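VgrG protein (Vibrio cholerae, PDB 4DTH) probably cross-links actin through its toxin domain, which binds ATP and magnesium ions. Local coordinates at residues H19-S24 / P95-D100; I25-E30 / Q173-G178; D55-L60 / E105-A110. All blocks are in the same frame, centred on the assembly; numbering follows the deposited sequence. Where two conformers were deposited one is given.

Interaction 1: residues H19-S24 / P95-D100. With ATP (adenosine-5'-triphosphate), chain B.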
# COMPACT_ATOMS: atom_id res chain seq x y z
N HIS A 19 11.64 10.75 -1.08
CA HIS A 19 12.29 11.00 -2.37
C HIS A 19 13.20 9.89 -2.87
O HIS A 19 14.06 9.40 -2.14
CB HIS A 19 13.04 12.34 -2.37
CG HIS A 19 13.51 12.74 -3.73
ND1 HIS A 19 12.69 13.42 -4.61
CD2 HIS A 19 14.67 12.44 -4.37
CE1 HIS A 19 13.39 13.56 -5.72
NE2 HIS A 19 14.59 12.98 -5.62
N PHE A 20 13.06 9.55 -4.16
CA PHE A 20 13.92 8.60 -4.87
C PHE A 20 14.33 9.17 -6.22
O PHE A 20 13.53 9.87 -6.84
CB PHE A 20 13.25 7.22 -5.02
CG PHE A 20 13.17 6.54 -3.67
CD1 PHE A 20 14.26 5.85 -3.14
CD2 PHE A 20 12.03 6.66 -2.88
CE1 PHE A 20 14.20 5.27 -1.86
CE2 PHE A 20 11.97 6.08 -1.60
CZ PHE A 20 13.05 5.39 -1.10
N PRO A 21 15.57 8.89 -6.70
CA PRO A 21 15.97 9.44 -8.01
C PRO A 21 15.10 8.96 -9.17
O PRO A 21 14.80 9.73 -10.08
CB PRO A 21 17.42 8.95 -8.17
CG PRO A 21 17.54 7.78 -7.25
CD PRO A 21 16.65 8.09 -6.09
N LYS A 22 14.67 7.67 -9.11
CA LYS A 22 13.86 7.04 -10.15
C LYS A 22 12.74 6.24 -9.48
O LYS A 22 12.30 6.61 -8.39
CB LYS A 22 14.74 6.13 -11.04
CG LYS A 22 15.85 6.87 -11.81
CD LYS A 22 16.83 5.88 -12.42
CE LYS A 22 17.92 5.47 -11.47
NZ LYS A 22 18.61 4.24 -11.92
N SER A 23 12.33 5.13 -10.10
CA SER A 23 11.28 4.28 -9.55
C SER A 23 11.68 3.63 -8.23
O SER A 23 12.85 3.30 -8.03
CB SER A 23 10.81 3.24 -10.55
OG SER A 23 11.86 2.38 -10.93
N SER A 24 10.70 3.48 -7.33
CA SER A 24 10.93 2.91 -6.00
C SER A 24 10.02 1.72 -5.72
O SER A 24 8.97 1.56 -6.37
CB SER A 24 10.73 3.97 -4.93
OG SER A 24 9.45 4.56 -5.10
N PRO A 95 10.90 1.89 1.69
CA PRO A 95 11.13 1.78 0.24
C PRO A 95 12.58 1.98 -0.16
O PRO A 95 13.35 2.63 0.56
CB PRO A 95 10.23 2.87 -0.35
CG PRO A 95 10.07 3.87 0.78
CD PRO A 95 9.95 2.98 1.98
N CYS A 96 12.96 1.41 -1.31
CA CYS A 96 14.30 1.55 -1.88
C CYS A 96 14.17 1.73 -3.38
O CYS A 96 13.07 1.59 -3.93
CB CYS A 96 15.19 0.37 -1.52
SG CYS A 96 14.67 -1.22 -2.22
N GLU A 97 15.28 2.07 -4.05
CA GLU A 97 15.27 2.19 -5.50
C GLU A 97 15.05 0.81 -6.09
O GLU A 97 15.62 -0.17 -5.60
CB GLU A 97 16.59 2.78 -6.01
CG GLU A 97 16.89 4.16 -5.43
CD GLU A 97 18.30 4.68 -5.65
OE1 GLU A 97 18.74 5.52 -4.83
OE2 GLU A 97 18.95 4.27 -6.63
N MET A 98 14.17 0.70 -7.10
CA MET A 98 13.82 -0.57 -7.74
C MET A 98 15.01 -1.32 -8.32
O MET A 98 15.01 -2.55 -8.30
CB MET A 98 12.79 -0.35 -8.85
CG MET A 98 11.41 -0.43 -8.36
SD MET A 98 10.24 -0.65 -9.71
CE MET A 98 10.14 -2.41 -9.77
N ASP A 99 16.01 -0.60 -8.82
CA ASP A 99 17.20 -1.21 -9.40
C ASP A 99 18.38 -1.32 -8.41
O ASP A 99 19.51 -1.61 -8.82
CB ASP A 99 17.60 -0.47 -10.69
CG ASP A 99 17.91 1.01 -10.54
OD1 ASP A 99 17.91 1.51 -9.39
OD2 ASP A 99 18.15 1.67 -11.57
N ASP A 100 18.12 -1.08 -7.11
CA ASP A 100 19.16 -1.18 -6.09
C ASP A 100 19.14 -2.60 -5.53
O ASP A 100 18.46 -2.89 -4.55
CB ASP A 100 19.00 -0.09 -5.00
CG ASP A 100 20.12 -0.03 -3.97
OD1 ASP A 100 20.86 -1.03 -3.83
OD2 ASP A 100 20.20 0.98 -3.24
PG ATP B . -3.47 0.86 3.21
O1G ATP B . -3.45 0.08 1.93
O2G ATP B . -4.03 2.24 2.99
O3G ATP B . -4.29 0.18 4.27
PB ATP B . -1.21 1.62 4.82
O1B ATP B . -1.74 2.98 5.07
O2B ATP B . -1.39 0.80 6.08
O3B ATP B . -1.95 0.98 3.70
PA ATP B . 1.12 2.62 3.58
O1A ATP B . 0.21 3.63 3.00
O2A ATP B . 2.15 3.36 4.45
O3A ATP B . 0.34 1.69 4.44
O5' ATP B . 1.84 1.83 2.38
C5' ATP B . 2.95 0.99 2.76
C4' ATP B . 3.64 0.40 1.56
O4' ATP B . 4.06 1.46 0.65
C3' ATP B . 4.92 -0.36 1.91
O3' ATP B . 5.14 -1.48 1.05
C2' ATP B . 5.99 0.71 1.72
O2' ATP B . 7.30 0.20 1.61
C1' ATP B . 5.47 1.35 0.45
N9 ATP B . 6.02 2.67 0.11
C8 ATP B . 5.98 3.80 0.87
N7 ATP B . 6.54 4.84 0.30
C5 ATP B . 6.99 4.35 -0.92
C6 ATP B . 7.67 4.94 -2.00
N6 ATP B . 8.03 6.23 -2.04
N1 ATP B . 7.95 4.16 -3.07
C2 ATP B . 7.57 2.88 -3.06
N3 ATP B . 6.93 2.21 -2.10
C4 ATP B . 6.67 3.00 -1.04
O HOH W 1 14.90 2.29 -9.86

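Interaction 2: residues I25-E30 / Q173-G178. With MG (magnesium ion), chain D; MG (magnesium ion), chain E; ATP (adenosine-5'-triphosphate), chain B.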
# COMPACT_ATOMS: atom_id res chain seq x y z
N ILE A 25 10.41 0.88 -4.74
CA ILE A 25 9.62 -0.28 -4.38
C ILE A 25 9.62 -0.49 -2.87
O ILE A 25 10.65 -0.33 -2.22
CB ILE A 25 10.04 -1.56 -5.16
CG1 ILE A 25 9.08 -2.75 -4.92
CG2 ILE A 25 11.51 -1.95 -4.90
CD1 ILE A 25 8.96 -3.73 -6.05
N GLY A 26 8.46 -0.86 -2.36
CA GLY A 26 8.24 -1.23 -0.97
C GLY A 26 7.52 -2.56 -0.93
O GLY A 26 6.86 -2.93 -1.91
N ILE A 27 7.67 -3.30 0.17
CA ILE A 27 7.03 -4.61 0.30
C ILE A 27 6.31 -4.73 1.64
O ILE A 27 6.71 -4.09 2.62
CB ILE A 27 7.99 -5.82 0.04
CG1 ILE A 27 9.14 -5.88 1.09
CG2 ILE A 27 8.53 -5.84 -1.41
CD1 ILE A 27 9.98 -7.20 1.12
N GLU A 28 5.24 -5.53 1.67
CA GLU A 28 4.43 -5.82 2.85
C GLU A 28 4.41 -7.31 2.98
O GLU A 28 4.20 -8.02 1.98
CB GLU A 28 3.02 -5.26 2.72
CG GLU A 28 2.96 -3.75 2.77
CD GLU A 28 1.63 -3.18 2.30
OE1 GLU A 28 1.27 -3.38 1.12
OE2 GLU A 28 0.95 -2.53 3.12
N ASN A 29 4.70 -7.82 4.17
CA ASN A 29 4.87 -9.24 4.38
C ASN A 29 4.26 -9.69 5.70
O ASN A 29 4.86 -9.51 6.76
CB ASN A 29 6.39 -9.47 4.35
CG ASN A 29 6.88 -10.89 4.41
OD1 ASN A 29 8.00 -11.14 4.85
ND2 ASN A 29 6.09 -11.80 3.90
N GLU A 30 3.05 -10.29 5.62
CA GLU A 30 2.35 -10.77 6.81
C GLU A 30 2.93 -12.12 7.23
O GLU A 30 3.10 -13.01 6.41
CB GLU A 30 0.84 -10.86 6.55
CG GLU A 30 -0.01 -11.03 7.80
CD GLU A 30 -1.48 -11.26 7.53
OE1 GLU A 30 -2.28 -11.13 8.48
OE2 GLU A 30 -1.85 -11.55 6.37
N GLN A 173 1.76 -11.50 1.02
CA GLN A 173 2.67 -10.51 0.44
C GLN A 173 2.09 -9.56 -0.59
O GLN A 173 1.34 -9.97 -1.48
CB GLN A 173 3.89 -11.22 -0.16
CG GLN A 173 4.74 -11.93 0.90
CD GLN A 173 5.89 -12.75 0.35
OE1 GLN A 173 5.86 -13.27 -0.77
NE2 GLN A 173 6.91 -12.93 1.17
N GLN A 174 2.51 -8.29 -0.50
CA GLN A 174 2.20 -7.26 -1.49
C GLN A 174 3.47 -6.49 -1.80
O GLN A 174 4.43 -6.53 -1.02
CB GLN A 174 1.14 -6.26 -0.99
CG GLN A 174 -0.28 -6.79 -1.06
CD GLN A 174 -0.68 -7.35 0.26
OE1 GLN A 174 -0.71 -6.66 1.28
NE2 GLN A 174 -0.99 -8.64 0.28
N ALA A 175 3.47 -5.78 -2.93
CA ALA A 175 4.55 -4.90 -3.32
C ALA A 175 3.92 -3.59 -3.76
O ALA A 175 2.83 -3.60 -4.36
CB ALA A 175 5.36 -5.50 -4.46
N THR A 176 4.58 -2.47 -3.46
CA THR A 176 4.15 -1.13 -3.85
C THR A 176 5.25 -0.51 -4.68
O THR A 176 6.40 -0.47 -4.24
CB THR A 176 3.71 -0.31 -2.63
OG1 THR A 176 2.57 -0.95 -2.04
CG2 THR A 176 3.34 1.13 -2.99
N VAL A 177 4.91 -0.05 -5.89
CA VAL A 177 5.84 0.56 -6.83
C VAL A 177 5.51 2.05 -6.96
O VAL A 177 4.34 2.40 -7.14
CB VAL A 177 5.82 -0.17 -8.21
CG1 VAL A 177 6.57 0.61 -9.30
CG2 VAL A 177 6.35 -1.60 -8.09
N GLY A 178 6.53 2.89 -6.87
CA GLY A 178 6.39 4.32 -7.06
C GLY A 178 7.10 4.76 -8.32
O GLY A 178 8.24 4.37 -8.54
MG MG D . -1.43 -4.27 1.44
MG MG E . 0.91 -2.04 5.64
PG ATP B . -3.47 0.86 3.21
O1G ATP B . -3.45 0.08 1.93
O2G ATP B . -4.03 2.24 2.99
O3G ATP B . -4.29 0.18 4.27
PB ATP B . -1.21 1.62 4.82
O1B ATP B . -1.74 2.98 5.07
O2B ATP B . -1.39 0.80 6.08
O3B ATP B . -1.95 0.98 3.70
PA ATP B . 1.12 2.62 3.58
O1A ATP B . 0.21 3.63 3.00
O2A ATP B . 2.15 3.36 4.45
O3A ATP B . 0.34 1.69 4.44
O5' ATP B . 1.84 1.83 2.38
C5' ATP B . 2.95 0.99 2.76
C4' ATP B . 3.64 0.40 1.56
O4' ATP B . 4.06 1.46 0.65
C3' ATP B . 4.92 -0.36 1.91
O3' ATP B . 5.14 -1.48 1.05
C2' ATP B . 5.99 0.71 1.72
O2' ATP B . 7.30 0.20 1.61
C1' ATP B . 5.47 1.35 0.45
N9 ATP B . 6.02 2.67 0.11
C8 ATP B . 5.98 3.80 0.87
N7 ATP B . 6.54 4.84 0.30
C5 ATP B . 6.99 4.35 -0.92
C6 ATP B . 7.67 4.94 -2.00
N6 ATP B . 8.03 6.23 -2.04
N1 ATP B . 7.95 4.16 -3.07
C2 ATP B . 7.57 2.88 -3.06
N3 ATP B . 6.93 2.21 -2.10
C4 ATP B . 6.67 3.00 -1.04
O HOH W 2 3.40 -3.15 -0.54

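Interaction 3: residues D55-L60 / E105-A110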
# COMPACT_ATOMS: atom_id res chain seq x y z
N ASP A 55 20.95 1.97 8.42
CA ASP A 55 19.90 2.11 7.38
C ASP A 55 18.65 1.33 7.79
O ASP A 55 18.72 0.12 7.97
CB ASP A 55 20.39 1.57 6.03
CG ASP A 55 21.75 2.04 5.57
OD1 ASP A 55 21.94 3.28 5.45
OD2 ASP A 55 22.62 1.18 5.30
N ALA A 56 17.51 2.03 7.91
CA ALA A 56 16.22 1.41 8.26
C ALA A 56 15.77 0.49 7.11
O ALA A 56 15.71 0.92 5.95
CB ALA A 56 15.19 2.48 8.54
N LEU A 57 15.51 -0.80 7.42
CA LEU A 57 15.13 -1.80 6.42
C LEU A 57 13.63 -2.09 6.38
O LEU A 57 13.05 -2.12 5.29
CB LEU A 57 15.95 -3.09 6.60
CG LEU A 57 17.48 -2.91 6.56
CD1 LEU A 57 18.18 -4.18 7.01
CD2 LEU A 57 17.98 -2.47 5.16
N PHE A 58 13.02 -2.31 7.54
CA PHE A 58 11.58 -2.57 7.62
C PHE A 58 11.00 -2.28 8.98
O PHE A 58 11.71 -2.30 9.99
CB PHE A 58 11.21 -3.98 7.13
CG PHE A 58 11.74 -5.11 7.98
CD1 PHE A 58 11.02 -5.57 9.08
CD2 PHE A 58 12.93 -5.75 7.65
CE1 PHE A 58 11.51 -6.62 9.87
CE2 PHE A 58 13.41 -6.81 8.43
CZ PHE A 58 12.69 -7.25 9.52
N MET A 59 9.69 -2.06 9.01
CA MET A 59 8.97 -1.81 10.25
C MET A 59 8.28 -3.08 10.73
O MET A 59 7.85 -3.90 9.93
CB MET A 59 7.89 -0.73 10.02
CG MET A 59 8.43 0.63 9.66
SD MET A 59 7.04 1.69 9.27
CE MET A 59 7.84 3.19 8.88
N LEU A 60 8.12 -3.19 12.05
CA LEU A 60 7.36 -4.27 12.67
C LEU A 60 6.01 -3.66 13.00
O LEU A 60 5.94 -2.67 13.73
CB LEU A 60 8.05 -4.78 13.94
CG LEU A 60 9.13 -5.84 13.73
CD1 LEU A 60 10.43 -5.23 13.29
CD2 LEU A 60 9.35 -6.61 15.00
N GLU A 105 17.99 -7.00 -1.63
CA GLU A 105 18.50 -8.22 -1.03
C GLU A 105 18.63 -8.13 0.48
O GLU A 105 18.25 -9.07 1.17
CB GLU A 105 19.81 -8.65 -1.70
CG GLU A 105 19.93 -10.15 -1.91
CD GLU A 105 18.72 -10.88 -2.48
OE1 GLU A 105 18.12 -10.40 -3.47
OE2 GLU A 105 18.39 -11.96 -1.93
N THR A 106 19.14 -6.99 0.99
CA THR A 106 19.29 -6.80 2.44
C THR A 106 17.92 -6.84 3.14
O THR A 106 17.82 -7.45 4.21
CB THR A 106 20.09 -5.53 2.77
OG1 THR A 106 21.30 -5.55 2.01
CG2 THR A 106 20.43 -5.42 4.25
N ARG A 107 16.87 -6.26 2.53
CA ARG A 107 15.52 -6.30 3.10
C ARG A 107 15.01 -7.74 3.21
O ARG A 107 14.51 -8.12 4.26
CB ARG A 107 14.54 -5.44 2.29
CG ARG A 107 14.67 -3.95 2.60
CD ARG A 107 14.37 -3.10 1.36
NE ARG A 107 14.39 -1.68 1.72
CZ ARG A 107 15.48 -0.96 1.95
NH1 ARG A 107 16.69 -1.50 1.81
NH2 ARG A 107 15.38 0.31 2.32
N LYS A 108 15.17 -8.54 2.14
CA LYS A 108 14.74 -9.94 2.11
C LYS A 108 15.47 -10.75 3.18
O LYS A 108 14.84 -11.48 3.94
CB LYS A 108 14.99 -10.55 0.73
CG LYS A 108 14.05 -10.03 -0.36
CD LYS A 108 14.62 -10.27 -1.77
CE LYS A 108 14.78 -11.75 -2.09
NZ LYS A 108 15.32 -11.97 -3.46
N GLN A 109 16.81 -10.59 3.24
CA GLN A 109 17.65 -11.30 4.21
C GLN A 109 17.31 -10.92 5.66
O GLN A 109 17.23 -11.81 6.52
CB GLN A 109 19.13 -11.10 3.89
CG GLN A 109 19.54 -11.88 2.64
CD GLN A 109 20.91 -11.51 2.13
OE1 GLN A 109 21.10 -10.48 1.48
NE2 GLN A 109 21.88 -12.39 2.34
N ALA A 110 17.08 -9.61 5.91
CA ALA A 110 16.73 -9.12 7.26
C ALA A 110 15.37 -9.67 7.70
O ALA A 110 15.21 -10.01 8.87
CB ALA A 110 16.73 -7.60 7.28

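Interaction 1: residues H19-S24 / P95-D100
The ring of Phe20 meets the 95-100 segment obliquely, with its far end wedged against the backbone of Pro95. CZ comes to 3.2 Å from Pro95 O, CE1 rests near Cys96 CA, and CD1 meets the methylene CG of Glu97. On the CE2 side the aromatic ring touches Pro95 CG at 3.8 Å, the two side chains crossing at about a right angle. This pose depends on the first torsion of Phe20, which places CG anti to the carbonyl carbon (chi1 -69°). Pro95 in turn packs over one face of the adenine of ATP, CB over the C4-C5 bond and CG over C5 and N7, CG 3.6 Å from C5. At the N1 end of the base, Ser24 OG donates a hydrogen bond of 2.6 Å to ATP N1. Phe20, Ser24 and Pro95 thus form part of the nucleotide pocket, at the margin of a beta-sheet: Ser24 and Glu97 are a non-hydrogen-bonded antiparallel pair joining strand 24-30 to the end of strand 85-97. Beyond this pair the chain turns through a type I beta turn from Glu97 to Asp100, where Asp100 N-caps helix 101-124 by bonding Ala103 N through OD1. The turn is tied back by Met98 N, which donates to Ser23 O over 3.1 Å in an almost straight bond (177° at the hydrogen). Water 1 gives a second hydrogen to Ser23 O and accepts one from Asp99 N. Outermost is a salt bridge, 2.6 Å from Lys22 NZ to the syn lone pair of Asp99 OD2; the lysine chain bends at chi3 (-85°) and crosses the aspartate at about a right angle. Between these polar ties and the aromatic ring, Glu97 brings its carboxylate to the CG-CD edge of Pro21, OE1 3.5 Å from CG.

Interaction 2: residues I25-E30 / Q173-G178
Four backbone hydrogen bonds join 25-30 to 173-178 as antiparallel strands, in two reciprocal pairs. Gly26 and Thr176 exchange bonds of 2.8 Å between the N of each and the O of the other; Glu28 and Gln174 do the same at slightly greater length. At the non-hydrogen-bonded positions between and flanking these pairs, CA-H groups come close to carbonyl oxygens, as at Ile25 CA and Thr176 O.

Apolar contacts occupy the face bearing Ile25, Ile27, Ala175 and Val177. Ile25 CG1 is anti to the backbone N (chi1 -172°), and CD1 beyond it reaches Val177 CG2 at 3.9 Å. Ile27 CG2 touches Ala175 CB more loosely; the end of the Ile27 side chain leads away from 173-178, and the side chain also touches Met111 of helix 101-124.

Polar and metal contacts fill the opposite face, that of Gly26, Glu28, Gln174 and Thr176. Glycine, lacking a side chain, allows ATP O2' within 3.1 Å of Gly26 CA. Water 2 links three groups here: it donates to Glu28 OE1 over 2.7 Å and is hydrogen-bonded to Thr176 OG1 and ATP O3'. The Glu28 carboxylate lies between both magnesium ions, OE2 binding one at 2.6 Å. Gln174 OE1 binds the other ion at 2.5 Å, and Glu28 OE1 stands somewhat farther from that same ion, at 2.9 Å. The planes of the Glu28 carboxylate and the Gln174 amide are turned 79° apart. Glu90 completes the protein ligands of the first ion and Glu351 those of the second, giving a two-magnesium ATP site on the face of a beta-sheet, consistent with the glutamine synthetase-like fold of actin cross-linking domains.

Interaction 3: residues D55-L60 / E105-A110
Leu57 and Phe58, which form a classic beta bulge opposite Val49, are where strand 56-60 packs against helix 105-110. The helix lies over the strand with their axes 8.2 Å apart at closest approach and inclined by 40°, a helix-on-sheet contact of an alpha-beta domain, with no hydrogen bond passing directly between the two segments. At the bulge both side chains have ends that come near the helix, although neither sets out straight toward it from the backbone.

Leu57 places its two methyl groups among three residues of the helix. CD1 touches both Ala110 CB, at 3.7 Å, and Thr106 CG2, while CD2 also touches the threonine methyl and lies against NH1 of Arg107. The Thr106 methyl is available for this because it stands anti to the backbone N, whereas OG1 is turned back to bond Ala102 O within the helix.

The Arg107 side chain crosses Leu57 obliquely, and its CG lies 3.6 Å from Leu57 O. The polar end is held from outside the two segments: NE bonds Tyr94 O on strand 85-97 and NH1 bonds Ala103 O, one turn earlier in the helix. The guanidinium thereby connects the helix to the strand bordering 56-68.

Phe58 presents its edge to the helix at the small residue Ala110, while Met111 and Leu114 of the same helix also touch its side chain. Ala110 CB lies in the plane of the ring, 3.6 Å from Phe58 CE2.

Interactions 1 and 2 line adjacent parts of one ATP site, their centres 13 Å apart: the first meets the adenine, the second the ribose, the edge of the base at N3 and C2, and both magnesium ions. They are joined directly, with Ser24 O 2.8 Å from Gly178 N and Cys96 O 2.9 Å from Ile25 N, both probable hydrogen bonds that continue the pairing of strand 24-30 with its two neighbours. Interaction 3 is set back from the nucleotide, the Arg107 side chain about 7 Å from ATP. It touches interaction 1 where Cys96 CB packs 3.7 Å from Arg107 CZ, but only approaches interaction 2, with nearest atoms about 5 Å apart.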